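Local coordinates for protein beta-fructofuranosidase, insoluble isoenzyme CWINV1 (Arabidopsis thaliana, PDB 2OXB) that hydrolyses terminal non-reducing beta-D-fructofuranoside residues of sugars such as sucrose and 1-kestose and, to a lower extent, neokestose and levan, at residues A[26-31]-A[113-118]; A[370-376]-A[520-526]; A[472-476]-A[487-491]. The protein carries 1 engineered substitution. Numbering follows the deposited sequence.

Following the chain from the N terminus, interaction 1 comes first. It joins the first beta hairpin of the N-terminal propeller (26-31) to a loop of the next sheet (113-118), and so closes a loop of 81 residues. The chain then completes the propeller and enters the C-terminal beta sandwich. Interaction 2 (370-376 with 520-526) closes a loop of 143 residues there. Interaction 3 (472-476 with 487-491) closes a hairpin with 10 residues between its segments, wholly within that loop. Interactions 2 and 3 touch, because strands 367-374 and 473-480 are neighbours in one sheet. Interaction 1 is separate, its centre about 45 Å from that of interaction 2 and about 36 Å from that of interaction 3.

Interaction 1: A[26-31]-A[113-118]; sequences YKGIYH and LSDPYL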
ATOM      1  N   TYR A  26     -10.910  -5.927  17.369  1.00 35.38           N
ATOM      2  CA  TYR A  26     -11.324  -6.745  18.504  1.00 36.25           C
ATOM      3  C   TYR A  26     -12.152  -5.856  19.430  1.00 36.35           C
ATOM      4  O   TYR A  26     -11.683  -4.809  19.885  1.00 34.30           O
ATOM      5  CB  TYR A  26     -10.100  -7.268  19.255  1.00 38.54           C
ATOM      6  CG  TYR A  26     -10.454  -8.089  20.469  1.00 39.94           C
ATOM      7  CD1 TYR A  26     -11.260  -9.210  20.348  1.00 42.12           C
ATOM      8  CD2 TYR A  26      -9.990  -7.746  21.735  1.00 41.30           C
ATOM      9  CE1 TYR A  26     -11.600  -9.979  21.449  1.00 43.77           C
ATOM     10  CE2 TYR A  26     -10.329  -8.511  22.852  1.00 43.14           C
ATOM     11  CZ  TYR A  26     -11.138  -9.631  22.693  1.00 43.48           C
ATOM     12  OH  TYR A  26     -11.482 -10.420  23.763  1.00 45.36           O
ATOM     13  N   LYS A  27     -13.378  -6.278  19.720  1.00 35.87           N
ATOM     14  CA  LYS A  27     -14.256  -5.482  20.562  1.00 36.70           C
ATOM     15  C   LYS A  27     -14.349  -4.065  19.971  1.00 36.55           C
ATOM     16  O   LYS A  27     -14.073  -3.070  20.646  1.00 38.07           O
ATOM     17  CB  LYS A  27     -13.729  -5.435  22.009  1.00 36.14           C
ATOM     18  CG  LYS A  27     -13.829  -6.773  22.766  1.00 37.41           C
ATOM     19  CD  LYS A  27     -13.356  -6.668  24.224  1.00 33.49           C
ATOM     20  CE  LYS A  27     -13.353  -8.023  24.932  1.00 30.17           C
ATOM     21  NZ  LYS A  27     -12.883  -7.895  26.344  1.00 26.57           N
ATOM     22  N   GLY A  28     -14.718  -3.991  18.694  1.00 34.83           N
ATOM     23  CA  GLY A  28     -14.863  -2.713  18.020  1.00 34.10           C
ATOM     24  C   GLY A  28     -13.630  -1.832  17.982  1.00 33.63           C
ATOM     25  O   GLY A  28     -13.639  -0.769  17.368  1.00 32.87           O
ATOM     26  N   ILE A  29     -12.558  -2.266  18.632  1.00 34.12           N
ATOM     27  CA  ILE A  29     -11.327  -1.479  18.655  1.00 33.92           C
ATOM     28  C   ILE A  29     -10.264  -2.036  17.701  1.00 32.54           C
ATOM     29  O   ILE A  29      -9.840  -3.185  17.816  1.00 32.72           O
ATOM     30  CB  ILE A  29     -10.758  -1.405  20.096  1.00 35.13           C
ATOM     31  CG1 ILE A  29     -11.725  -0.611  20.984  1.00 35.59           C
ATOM     32  CG2 ILE A  29      -9.372  -0.776  20.084  1.00 34.75           C
ATOM     33  CD1 ILE A  29     -11.393  -0.647  22.460  1.00 39.55           C
ATOM     34  N   TYR A  30      -9.842  -1.207  16.755  1.00 30.78           N
ATOM     35  CA  TYR A  30      -8.833  -1.603  15.793  1.00 29.30           C
ATOM     36  C   TYR A  30      -7.472  -1.605  16.472  1.00 29.48           C
ATOM     37  O   TYR A  30      -7.277  -0.999  17.535  1.00 29.63           O
ATOM     38  CB  TYR A  30      -8.832  -0.639  14.597  1.00 28.85           C
ATOM     39  CG  TYR A  30     -10.152  -0.599  13.850  1.00 27.89           C
ATOM     40  CD1 TYR A  30     -10.564  -1.685  13.071  1.00 28.56           C
ATOM     41  CD2 TYR A  30     -11.017   0.489  13.978  1.00 25.06           C
ATOM     42  CE1 TYR A  30     -11.807  -1.695  12.445  1.00 27.61           C
ATOM     43  CE2 TYR A  30     -12.265   0.493  13.362  1.00 25.24           C
ATOM     44  CZ  TYR A  30     -12.660  -0.604  12.597  1.00 28.57           C
ATOM     45  OH  TYR A  30     -13.915  -0.640  12.016  1.00 26.54           O
ATOM     46  N   HIS A  31      -6.529  -2.300  15.853  1.00 29.30           N
ATOM     47  CA  HIS A  31      -5.182  -2.387  16.389  1.00 28.83           C
ATOM     48  C   HIS A  31      -4.161  -2.260  15.258  1.00 27.43           C
ATOM     49  O   HIS A  31      -4.423  -2.645  14.119  1.00 26.59           O
ATOM     50  CB  HIS A  31      -4.998  -3.729  17.118  1.00 30.77           C
ATOM     51  CG  HIS A  31      -5.747  -3.834  18.414  1.00 33.03           C
ATOM     52  ND1 HIS A  31      -5.436  -3.069  19.521  1.00 34.29           N
ATOM     53  CD2 HIS A  31      -6.759  -4.651  18.799  1.00 33.21           C
ATOM     54  CE1 HIS A  31      -6.217  -3.413  20.529  1.00 33.35           C
ATOM     55  NE2 HIS A  31      -7.029  -4.371  20.119  1.00 34.75           N
ATOM     56  N   LEU A 113      -7.484 -10.976  28.842  1.00 59.33           N
ATOM     57  CA  LEU A 113      -8.428 -11.325  27.779  1.00 58.51           C
ATOM     58  C   LEU A 113      -9.676 -10.439  27.701  1.00 59.17           C
ATOM     59  O   LEU A 113     -10.446 -10.514  26.738  1.00 58.76           O
ATOM     60  CB  LEU A 113      -8.846 -12.796  27.920  1.00 57.16           C
ATOM     61  CG  LEU A 113      -9.198 -13.382  29.295  1.00 55.81           C
ATOM     62  CD1 LEU A 113      -7.942 -13.508  30.140  1.00 54.19           C
ATOM     63  CD2 LEU A 113     -10.241 -12.516  29.992  1.00 56.06           C
ATOM     64  N   SER A 114      -9.881  -9.611  28.717  1.00 58.84           N
ATOM     65  CA  SER A 114     -11.030  -8.724  28.738  1.00 58.35           C
ATOM     66  C   SER A 114     -10.609  -7.279  28.420  1.00 57.64           C
ATOM     67  O   SER A 114     -11.454  -6.427  28.138  1.00 57.42           O
ATOM     68  CB  SER A 114     -11.729  -8.807  30.101  1.00 59.12           C
ATOM     69  OG  SER A 114     -12.192 -10.124  30.358  1.00 58.78           O
ATOM     70  N   ASP A 115      -9.302  -7.010  28.459  1.00 56.16           N
ATOM     71  CA  ASP A 115      -8.779  -5.673  28.156  1.00 55.24           C
ATOM     72  C   ASP A 115      -9.029  -5.371  26.685  1.00 53.68           C
ATOM     73  O   ASP A 115      -8.597  -6.119  25.809  1.00 53.94           O
ATOM     74  CB  ASP A 115      -7.264  -5.586  28.454  1.00 56.05           C
ATOM     75  CG  ASP A 115      -6.648  -4.229  28.059  1.00 56.24           C
ATOM     76  OD1 ASP A 115      -7.214  -3.172  28.413  1.00 57.49           O
ATOM     77  OD2 ASP A 115      -5.583  -4.214  27.407  1.00 55.09           O
ATOM     78  N   PRO A 116      -9.741  -4.270  26.399  1.00 51.80           N
ATOM     79  CA  PRO A 116     -10.056  -3.862  25.028  1.00 49.59           C
ATOM     80  C   PRO A 116      -8.856  -3.249  24.312  1.00 47.38           C
ATOM     81  O   PRO A 116      -8.945  -2.880  23.143  1.00 47.27           O
ATOM     82  CB  PRO A 116     -11.182  -2.860  25.230  1.00 50.30           C
ATOM     83  CG  PRO A 116     -10.772  -2.185  26.505  1.00 51.54           C
ATOM     84  CD  PRO A 116     -10.368  -3.356  27.373  1.00 51.66           C
ATOM     85  N   TYR A 117      -7.734  -3.147  25.015  1.00 45.17           N
ATOM     86  CA  TYR A 117      -6.541  -2.562  24.429  1.00 44.04           C
ATOM     87  C   TYR A 117      -5.482  -3.592  24.052  1.00 43.90           C
ATOM     88  O   TYR A 117      -4.657  -3.333  23.179  1.00 45.05           O
ATOM     89  CB  TYR A 117      -5.945  -1.518  25.378  1.00 42.95           C
ATOM     90  CG  TYR A 117      -6.814  -0.288  25.578  1.00 42.53           C
ATOM     91  CD1 TYR A 117      -6.382   0.769  26.377  1.00 42.40           C
ATOM     92  CD2 TYR A 117      -8.065  -0.181  24.971  1.00 42.73           C
ATOM     93  CE1 TYR A 117      -7.169   1.901  26.569  1.00 41.57           C
ATOM     94  CE2 TYR A 117      -8.863   0.944  25.155  1.00 42.22           C
ATOM     95  CZ  TYR A 117      -8.409   1.981  25.954  1.00 42.49           C
ATOM     96  OH  TYR A 117      -9.199   3.096  26.136  1.00 42.97           O
ATOM     97  N   LEU A 118      -5.515  -4.755  24.701  1.00 42.94           N
ATOM     98  CA  LEU A 118      -4.561  -5.833  24.423  1.00 42.73           C
ATOM     99  C   LEU A 118      -3.109  -5.336  24.390  1.00 43.40           C
ATOM    100  O   LEU A 118      -2.350  -5.673  23.480  1.00 42.32           O
ATOM    101  CB  LEU A 118      -4.894  -6.506  23.078  1.00 41.26           C
ATOM    102  CG  LEU A 118      -6.247  -7.193  22.860  1.00 39.57           C
ATOM    103  CD1 LEU A 118      -6.369  -7.676  21.423  1.00 37.96           C
ATOM    104  CD2 LEU A 118      -6.390  -8.357  23.817  1.00 40.40           C
TER
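Two side chains of the hairpin donate hydrogen bonds to backbone carbonyls of the loop 113-118. Tyr26 OH gives one to Leu113 O at 3.2 Å. Lys27 NZ gives the other to Ser114 O at 2.7 Å, with the lysine chain extended from chi2 to chi4 to reach it. Tyr26 to Ile29 form a type I' beta turn, with Lys27 and Gly28 at its corner at positive phi. Tyr26 N binds Ile29 O at 3.0 Å across this turn.

The apolar contacts lie beside these bonds. Tyr26 CD2 meets Leu118 CD1 at 3.6 Å. Ile29 CD1 lies 3.6 Å from Pro116 CB and 4.0 Å from Tyr117 CE2, at the edge of that ring. Deeper in, the buried His31 ring approaches the same loop. Its NE2 is 3.6 Å from Leu118 CD1, and its CE1 is 3.1 Å from Tyr117 O.

Neighbouring parts extend the contact. The His31 ring meets His50 of strand 47-53, while Pro90 touches both Tyr26 and Leu118. The CA-to-CB bond of Asp115 points away from the hairpin, and its OD1 forms a salt bridge with Arg119.

The arrangement is a contact between successive sheets of the five-bladed beta propeller of glycosyl hydrolase family 32. The tight hairpin between strands 15-26 and 29-36 of one blade packs on the loop between strands 103-110 and 121-123 of the next.

Interaction 2: A[370-376]-A[520-526]; sequences EVLFKVR and SVDVLNL
Asp522 holds the main charged contacts. Its OD2 forms a salt bridge with Arg376 NH1 at 3.2 Å and a long one with Lys374 NZ at 3.7 Å, so three side chains make one network. Arg376 reaches it with chi1 p and chi2 and chi3 t.

Strands 370-374 and 521-523 are extended (Phe373 -81/143, Asp522 -112/149) and antiparallel. Their axes come within 4.8 Å and their N-to-C directions make 146°. Lys374 and Asp522 are a hydrogen-bonded pair: Lys374 N to Asp522 O is 2.9 Å and Asp522 N to Lys374 O is 3.1 Å. Phe373 with Val523 and Val371 with Leu526 are non-hydrogen-bonded pairs, with CA atoms 5.0 Å and 4.3 Å apart. The chain turns a corner at Leu524 (phi/psi -67/-30). Leu524 N binds Leu372 O at 3.1 Å, and Leu372 N binds Asn525 O at 3.2 Å.

Val371 (chi1 t), Phe373 (chi1 m), Val523 and Leu526 share one face. Val371 CG1 meets Val523 CG1 at 4.0 Å, and Val371 CG2 meets Leu526 CD1 at 3.4 Å. Leu372, Lys374, Asp522 and Asn525 point to the other.

This pairing is part of the C-terminal beta sandwich. Strand 473-480 flanks 367-374, strand 344-351 flanks 521-530, and Phe373 meets Phe409 of the facing sheet edge-to-face.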
ATOM      1  N   GLU A 370      -9.421  16.544  -5.744  1.00 30.22           N
ATOM      2  CA  GLU A 370     -10.268  15.640  -6.505  1.00 32.40           C
ATOM      3  C   GLU A 370     -10.780  16.358  -7.765  1.00 32.45           C
ATOM      4  O   GLU A 370     -11.456  17.382  -7.680  1.00 32.95           O
ATOM      5  CB  GLU A 370     -11.418  15.156  -5.608  1.00 32.40           C
ATOM      6  CG  GLU A 370     -12.178  13.962  -6.144  1.00 36.47           C
ATOM      7  CD  GLU A 370     -13.113  13.344  -5.117  1.00 39.98           C
ATOM      8  OE1 GLU A 370     -12.667  13.118  -3.968  1.00 41.63           O
ATOM      9  OE2 GLU A 370     -14.294  13.071  -5.452  1.00 40.78           O
ATOM     10  N   VAL A 371     -10.431  15.825  -8.933  1.00 33.58           N
ATOM     11  CA  VAL A 371     -10.825  16.425 -10.213  1.00 33.11           C
ATOM     12  C   VAL A 371     -11.544  15.422 -11.112  1.00 33.28           C
ATOM     13  O   VAL A 371     -11.416  14.206 -10.952  1.00 34.32           O
ATOM     14  CB  VAL A 371      -9.582  16.939 -11.005  1.00 32.85           C
ATOM     15  CG1 VAL A 371     -10.003  17.943 -12.061  1.00 32.00           C
ATOM     16  CG2 VAL A 371      -8.561  17.539 -10.057  1.00 32.87           C
ATOM     17  N   LEU A 372     -12.299  15.946 -12.066  1.00 33.13           N
ATOM     18  CA  LEU A 372     -13.015  15.116 -13.021  1.00 32.12           C
ATOM     19  C   LEU A 372     -12.779  15.769 -14.377  1.00 32.64           C
ATOM     20  O   LEU A 372     -13.486  16.696 -14.760  1.00 33.09           O
ATOM     21  CB  LEU A 372     -14.509  15.073 -12.676  1.00 31.78           C
ATOM     22  CG  LEU A 372     -15.104  13.714 -12.251  1.00 33.96           C
ATOM     23  CD1 LEU A 372     -14.462  13.216 -10.965  1.00 32.95           C
ATOM     24  CD2 LEU A 372     -16.617  13.857 -12.064  1.00 33.21           C
ATOM     25  N   PHE A 373     -11.759  15.294 -15.085  1.00 32.04           N
ATOM     26  CA  PHE A 373     -11.412  15.846 -16.386  1.00 32.88           C
ATOM     27  C   PHE A 373     -12.302  15.302 -17.497  1.00 35.10           C
ATOM     28  O   PHE A 373     -12.683  14.129 -17.488  1.00 35.74           O
ATOM     29  CB  PHE A 373      -9.952  15.544 -16.728  1.00 31.42           C
ATOM     30  CG  PHE A 373      -8.953  16.213 -15.824  1.00 30.47           C
ATOM     31  CD1 PHE A 373      -8.719  17.577 -15.910  1.00 31.44           C
ATOM     32  CD2 PHE A 373      -8.204  15.461 -14.917  1.00 30.32           C
ATOM     33  CE1 PHE A 373      -7.745  18.181 -15.109  1.00 31.24           C
ATOM     34  CE2 PHE A 373      -7.234  16.050 -14.116  1.00 28.84           C
ATOM     35  CZ  PHE A 373      -7.003  17.409 -14.212  1.00 30.14           C
ATOM     36  N   LYS A 374     -12.624  16.168 -18.456  1.00 36.06           N
ATOM     37  CA  LYS A 374     -13.463  15.813 -19.597  1.00 35.80           C
ATOM     38  C   LYS A 374     -12.659  16.042 -20.861  1.00 35.86           C
ATOM     39  O   LYS A 374     -12.131  17.127 -21.078  1.00 35.79           O
ATOM     40  CB  LYS A 374     -14.727  16.678 -19.609  1.00 37.75           C
ATOM     41  CG  LYS A 374     -15.472  16.727 -20.939  1.00 39.85           C
ATOM     42  CD  LYS A 374     -16.673  17.691 -20.867  1.00 41.01           C
ATOM     43  CE  LYS A 374     -17.253  18.016 -22.256  1.00 41.31           C
ATOM     44  NZ  LYS A 374     -16.283  18.763 -23.126  1.00 41.26           N
ATOM     45  N   VAL A 375     -12.562  15.009 -21.685  1.00 35.58           N
ATOM     46  CA  VAL A 375     -11.809  15.097 -22.924  1.00 35.62           C
ATOM     47  C   VAL A 375     -12.727  15.019 -24.140  1.00 36.84           C
ATOM     48  O   VAL A 375     -13.416  14.015 -24.347  1.00 35.02           O
ATOM     49  CB  VAL A 375     -10.766  13.953 -23.023  1.00 35.90           C
ATOM     50  CG1 VAL A 375     -10.104  13.952 -24.398  1.00 34.42           C
ATOM     51  CG2 VAL A 375      -9.730  14.105 -21.941  1.00 35.79           C
ATOM     52  N   ARG A 376     -12.745  16.079 -24.943  1.00 38.60           N
ATOM     53  CA  ARG A 376     -13.572  16.073 -26.140  1.00 39.14           C
ATOM     54  C   ARG A 376     -12.728  15.620 -27.323  1.00 38.47           C
ATOM     55  O   ARG A 376     -11.516  15.833 -27.361  1.00 38.43           O
ATOM     56  CB  ARG A 376     -14.178  17.455 -26.405  1.00 41.44           C
ATOM     57  CG  ARG A 376     -13.193  18.588 -26.612  1.00 43.48           C
ATOM     58  CD  ARG A 376     -13.924  19.778 -27.214  1.00 46.84           C
ATOM     59  NE  ARG A 376     -13.056  20.934 -27.379  1.00 49.12           N
ATOM     60  CZ  ARG A 376     -12.403  21.517 -26.380  1.00 50.02           C
ATOM     61  NH1 ARG A 376     -12.524  21.043 -25.145  1.00 49.29           N
ATOM     62  NH2 ARG A 376     -11.624  22.565 -26.616  1.00 49.53           N
ATOM     63  N   SER A 520      -6.795  21.299 -25.785  1.00 37.35           N
ATOM     64  CA  SER A 520      -7.269  21.811 -24.502  1.00 37.47           C
ATOM     65  C   SER A 520      -8.359  20.899 -23.913  1.00 36.34           C
ATOM     66  O   SER A 520      -9.287  20.494 -24.614  1.00 37.22           O
ATOM     67  CB  SER A 520      -7.848  23.220 -24.699  1.00 37.20           C
ATOM     68  OG  SER A 520      -6.873  24.126 -25.201  1.00 39.88           O
ATOM     69  N   VAL A 521      -8.247  20.578 -22.630  1.00 34.30           N
ATOM     70  CA  VAL A 521      -9.248  19.733 -21.976  1.00 34.13           C
ATOM     71  C   VAL A 521     -10.095  20.573 -21.030  1.00 33.98           C
ATOM     72  O   VAL A 521      -9.717  21.696 -20.704  1.00 33.01           O
ATOM     73  CB  VAL A 521      -8.593  18.591 -21.174  1.00 34.13           C
ATOM     74  CG1 VAL A 521      -8.000  17.561 -22.128  1.00 34.55           C
ATOM     75  CG2 VAL A 521      -7.513  19.153 -20.266  1.00 33.68           C
ATOM     76  N   ASP A 522     -11.230  20.033 -20.585  1.00 34.99           N
ATOM     77  CA  ASP A 522     -12.128  20.763 -19.678  1.00 35.32           C
ATOM     78  C   ASP A 522     -12.220  20.188 -18.256  1.00 36.13           C
ATOM     79  O   ASP A 522     -12.089  18.979 -18.036  1.00 35.66           O
ATOM     80  CB  ASP A 522     -13.541  20.848 -20.277  1.00 35.68           C
ATOM     81  CG  ASP A 522     -13.675  21.952 -21.321  1.00 37.49           C
ATOM     82  OD1 ASP A 522     -13.305  23.112 -21.029  1.00 38.51           O
ATOM     83  OD2 ASP A 522     -14.168  21.671 -22.429  1.00 39.17           O
ATOM     84  N   VAL A 523     -12.439  21.075 -17.290  1.00 36.89           N
ATOM     85  CA  VAL A 523     -12.578  20.682 -15.891  1.00 37.23           C
ATOM     86  C   VAL A 523     -14.075  20.631 -15.609  1.00 36.01           C
ATOM     87  O   VAL A 523     -14.715  21.656 -15.423  1.00 37.73           O
ATOM     88  CB  VAL A 523     -11.895  21.712 -14.942  1.00 38.12           C
ATOM     89  CG1 VAL A 523     -11.879  21.184 -13.510  1.00 38.20           C
ATOM     90  CG2 VAL A 523     -10.465  21.970 -15.408  1.00 40.80           C
ATOM     91  N   LEU A 524     -14.632  19.431 -15.605  1.00 34.77           N
ATOM     92  CA  LEU A 524     -16.052  19.261 -15.366  1.00 34.09           C
ATOM     93  C   LEU A 524     -16.393  19.658 -13.938  1.00 34.95           C
ATOM     94  O   LEU A 524     -17.495  20.122 -13.649  1.00 35.89           O
ATOM     95  CB  LEU A 524     -16.437  17.808 -15.590  1.00 32.04           C
ATOM     96  CG  LEU A 524     -17.930  17.519 -15.635  1.00 30.20           C
ATOM     97  CD1 LEU A 524     -18.508  18.012 -16.947  1.00 27.60           C
ATOM     98  CD2 LEU A 524     -18.142  16.027 -15.479  1.00 30.27           C
ATOM     99  N   ASN A 525     -15.423  19.474 -13.052  1.00 35.96           N
ATOM    100  CA  ASN A 525     -15.589  19.774 -11.641  1.00 34.49           C
ATOM    101  C   ASN A 525     -14.256  19.549 -10.926  1.00 35.05           C
ATOM    102  O   ASN A 525     -13.374  18.858 -11.440  1.00 31.79           O
ATOM    103  CB  ASN A 525     -16.653  18.846 -11.055  1.00 32.01           C
ATOM    104  CG  ASN A 525     -17.081  19.256  -9.675  1.00 30.79           C
ATOM    105  OD1 ASN A 525     -17.853  18.558  -9.024  1.00 29.26           O
ATOM    106  ND2 ASN A 525     -16.589  20.402  -9.219  1.00 30.80           N
ATOM    107  N   LEU A 526     -14.110  20.140  -9.742  1.00 37.35           N
ATOM    108  CA  LEU A 526     -12.887  19.989  -8.941  1.00 38.94           C
ATOM    109  C   LEU A 526     -13.121  20.504  -7.522  1.00 39.48           C
ATOM    110  O   LEU A 526     -13.492  21.661  -7.320  1.00 40.68           O
ATOM    111  CB  LEU A 526     -11.699  20.734  -9.594  1.00 38.88           C
ATOM    112  CG  LEU A 526     -10.436  21.092  -8.788  1.00 38.66           C
ATOM    113  CD1 LEU A 526      -9.899  19.880  -8.059  1.00 39.50           C
ATOM    114  CD2 LEU A 526      -9.373  21.656  -9.724  1.00 38.44           C
TER

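Interaction 3: A[472-476]-A[487-491]; sequences PLSLR and FGGKG
This contact is the open end of an antiparallel beta hairpin in the C-terminal beta sandwich. Strand 473-480 runs out, turns, and returns as strand 483-488. The first segment is extended at Ser474 (phi/psi -88/163), Leu475 (-173/116) and Arg476 (-109/157).

Phe487 (phi/psi -139/130) starts the second segment. It forms a hydrogen-bonded pair with Arg476, their CA atoms 4.9 Å apart. Arg476 N to Phe487 O is 2.7 Å, and Phe487 N to Arg476 O is 3.0 Å. Phe487 O also takes a CA-H...O contact from Leu475 CA at 3.0 Å. The CB atoms of Phe487 and Arg476 are 4.0 Å apart on one face of the sheet. The Phe487 ring, at chi1 m, touches Pro331. The extended Arg476 (chi1 to chi3 t) forms a salt bridge with Asp368 and a cation-pi contact with Trp330.

Gly488 (-127/146) forms the non-hydrogen-bonded pair with Leu475, CA to CA 4.3 Å. Leu475, at chi1 t and chi2 p, points to the face that packs on Val425 and Phe427 of the other sheet.

The strand ends at Gly488, and Gly489 follows with positive phi (54/42), which favours glycine. Gly489 N still makes a weak hydrogen bond to Ser474 O at 3.4 Å.

Lys490 (65/50) also has positive phi. The CA-to-CB bond of Lys490 points away from strand 473-480. Its side chain, chi1 m and chi2 p, then bends back. Its NZ donates a hydrogen bond to Ser474 OG at 2.8 Å.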
ATOM      1  N   PRO A 472     -15.619  11.086 -18.324  1.00 35.54           N
ATOM      2  CA  PRO A 472     -14.588  11.907 -17.675  1.00 35.31           C
ATOM      3  C   PRO A 472     -13.556  11.109 -16.845  1.00 34.41           C
ATOM      4  O   PRO A 472     -13.850  10.044 -16.300  1.00 32.75           O
ATOM      5  CB  PRO A 472     -15.412  12.880 -16.825  1.00 34.77           C
ATOM      6  CG  PRO A 472     -16.662  12.090 -16.526  1.00 36.68           C
ATOM      7  CD  PRO A 472     -16.966  11.451 -17.845  1.00 35.83           C
ATOM      8  N   LEU A 473     -12.338  11.629 -16.761  1.00 32.59           N
ATOM      9  CA  LEU A 473     -11.307  10.952 -15.993  1.00 31.50           C
ATOM     10  C   LEU A 473     -11.157  11.542 -14.600  1.00 29.83           C
ATOM     11  O   LEU A 473     -10.976  12.751 -14.431  1.00 28.06           O
ATOM     12  CB  LEU A 473      -9.961  11.005 -16.714  1.00 31.86           C
ATOM     13  CG  LEU A 473      -9.872  11.813 -18.005  1.00 32.03           C
ATOM     14  CD1 LEU A 473      -8.415  12.127 -18.256  1.00 33.83           C
ATOM     15  CD2 LEU A 473     -10.494  11.056 -19.175  1.00 29.53           C
ATOM     16  N   SER A 474     -11.235  10.663 -13.607  1.00 29.69           N
ATOM     17  CA  SER A 474     -11.100  11.039 -12.208  1.00 29.56           C
ATOM     18  C   SER A 474      -9.630  11.002 -11.812  1.00 29.72           C
ATOM     19  O   SER A 474      -8.802  10.396 -12.503  1.00 30.97           O
ATOM     20  CB  SER A 474     -11.882  10.075 -11.302  1.00 28.76           C
ATOM     21  OG  SER A 474     -13.280  10.198 -11.474  1.00 27.45           O
ATOM     22  N   LEU A 475      -9.329  11.655 -10.691  1.00 27.17           N
ATOM     23  CA  LEU A 475      -7.984  11.724 -10.134  1.00 25.39           C
ATOM     24  C   LEU A 475      -8.081  12.407  -8.777  1.00 24.49           C
ATOM     25  O   LEU A 475      -8.463  13.570  -8.680  1.00 25.25           O
ATOM     26  CB  LEU A 475      -7.053  12.522 -11.051  1.00 25.66           C
ATOM     27  CG  LEU A 475      -5.642  12.793 -10.511  1.00 25.02           C
ATOM     28  CD1 LEU A 475      -4.947  11.488 -10.183  1.00 26.41           C
ATOM     29  CD2 LEU A 475      -4.855  13.573 -11.533  1.00 26.67           C
ATOM     30  N   ARG A 476      -7.754  11.677  -7.725  1.00 23.65           N
ATOM     31  CA  ARG A 476      -7.825  12.240  -6.399  1.00 23.65           C
ATOM     32  C   ARG A 476      -6.417  12.426  -5.894  1.00 24.43           C
ATOM     33  O   ARG A 476      -5.499  11.772  -6.365  1.00 25.64           O
ATOM     34  CB  ARG A 476      -8.601  11.306  -5.485  1.00 22.18           C
ATOM     35  CG  ARG A 476      -8.774  11.828  -4.097  1.00 20.83           C
ATOM     36  CD  ARG A 476      -9.726  10.946  -3.350  1.00 21.59           C
ATOM     37  NE  ARG A 476      -9.595  11.133  -1.921  1.00 20.42           N
ATOM     38  CZ  ARG A 476     -10.179  10.359  -1.024  1.00 22.36           C
ATOM     39  NH1 ARG A 476     -10.939   9.345  -1.412  1.00 21.84           N
ATOM     40  NH2 ARG A 476      -9.980  10.594   0.264  1.00 27.15           N
ATOM     41  N   PHE A 487      -4.475   8.962  -6.896  1.00 23.57           N
ATOM     42  CA  PHE A 487      -5.523   7.989  -7.216  1.00 21.76           C
ATOM     43  C   PHE A 487      -6.216   8.340  -8.537  1.00 20.79           C
ATOM     44  O   PHE A 487      -6.630   9.473  -8.743  1.00 20.31           O
ATOM     45  CB  PHE A 487      -6.542   7.936  -6.065  1.00 18.82           C
ATOM     46  CG  PHE A 487      -5.973   7.430  -4.769  1.00 10.73           C
ATOM     47  CD1 PHE A 487      -6.067   6.088  -4.430  1.00 11.18           C
ATOM     48  CD2 PHE A 487      -5.337   8.296  -3.890  1.00 10.07           C
ATOM     49  CE1 PHE A 487      -5.536   5.611  -3.215  1.00 11.70           C
ATOM     50  CE2 PHE A 487      -4.801   7.839  -2.677  1.00  8.63           C
ATOM     51  CZ  PHE A 487      -4.900   6.496  -2.339  1.00  9.38           C
ATOM     52  N   GLY A 488      -6.326   7.364  -9.428  1.00 21.93           N
ATOM     53  CA  GLY A 488      -6.952   7.619 -10.709  1.00 21.87           C
ATOM     54  C   GLY A 488      -8.055   6.633 -10.998  1.00 22.52           C
ATOM     55  O   GLY A 488      -7.981   5.476 -10.606  1.00 21.93           O
ATOM     56  N   GLY A 489      -9.089   7.093 -11.686  1.00 25.00           N
ATOM     57  CA  GLY A 489     -10.201   6.219 -12.002  1.00 27.20           C
ATOM     58  C   GLY A 489     -10.788   5.542 -10.779  1.00 28.86           C
ATOM     59  O   GLY A 489     -11.098   4.353 -10.818  1.00 28.95           O
ATOM     60  N   LYS A 490     -10.945   6.290  -9.690  1.00 29.97           N
ATOM     61  CA  LYS A 490     -11.512   5.732  -8.467  1.00 32.04           C
ATOM     62  C   LYS A 490     -10.612   4.650  -7.864  1.00 32.59           C
ATOM     63  O   LYS A 490     -11.070   3.543  -7.550  1.00 33.42           O
ATOM     64  CB  LYS A 490     -12.891   5.123  -8.744  1.00 33.75           C
ATOM     65  CG  LYS A 490     -13.975   6.099  -9.174  1.00 38.41           C
ATOM     66  CD  LYS A 490     -13.814   6.571 -10.615  1.00 40.89           C
ATOM     67  CE  LYS A 490     -14.975   7.475 -11.029  1.00 43.00           C
ATOM     68  NZ  LYS A 490     -14.809   8.045 -12.405  1.00 44.43           N
ATOM     69  N   GLY A 491      -9.333   4.964  -7.709  1.00 32.15           N
ATOM     70  CA  GLY A 491      -8.416   3.995  -7.145  1.00 30.90           C
ATOM     71  C   GLY A 491      -7.793   3.047  -8.148  1.00 29.72           C
ATOM     72  O   GLY A 491      -6.717   2.523  -7.900  1.00 31.88           O
TER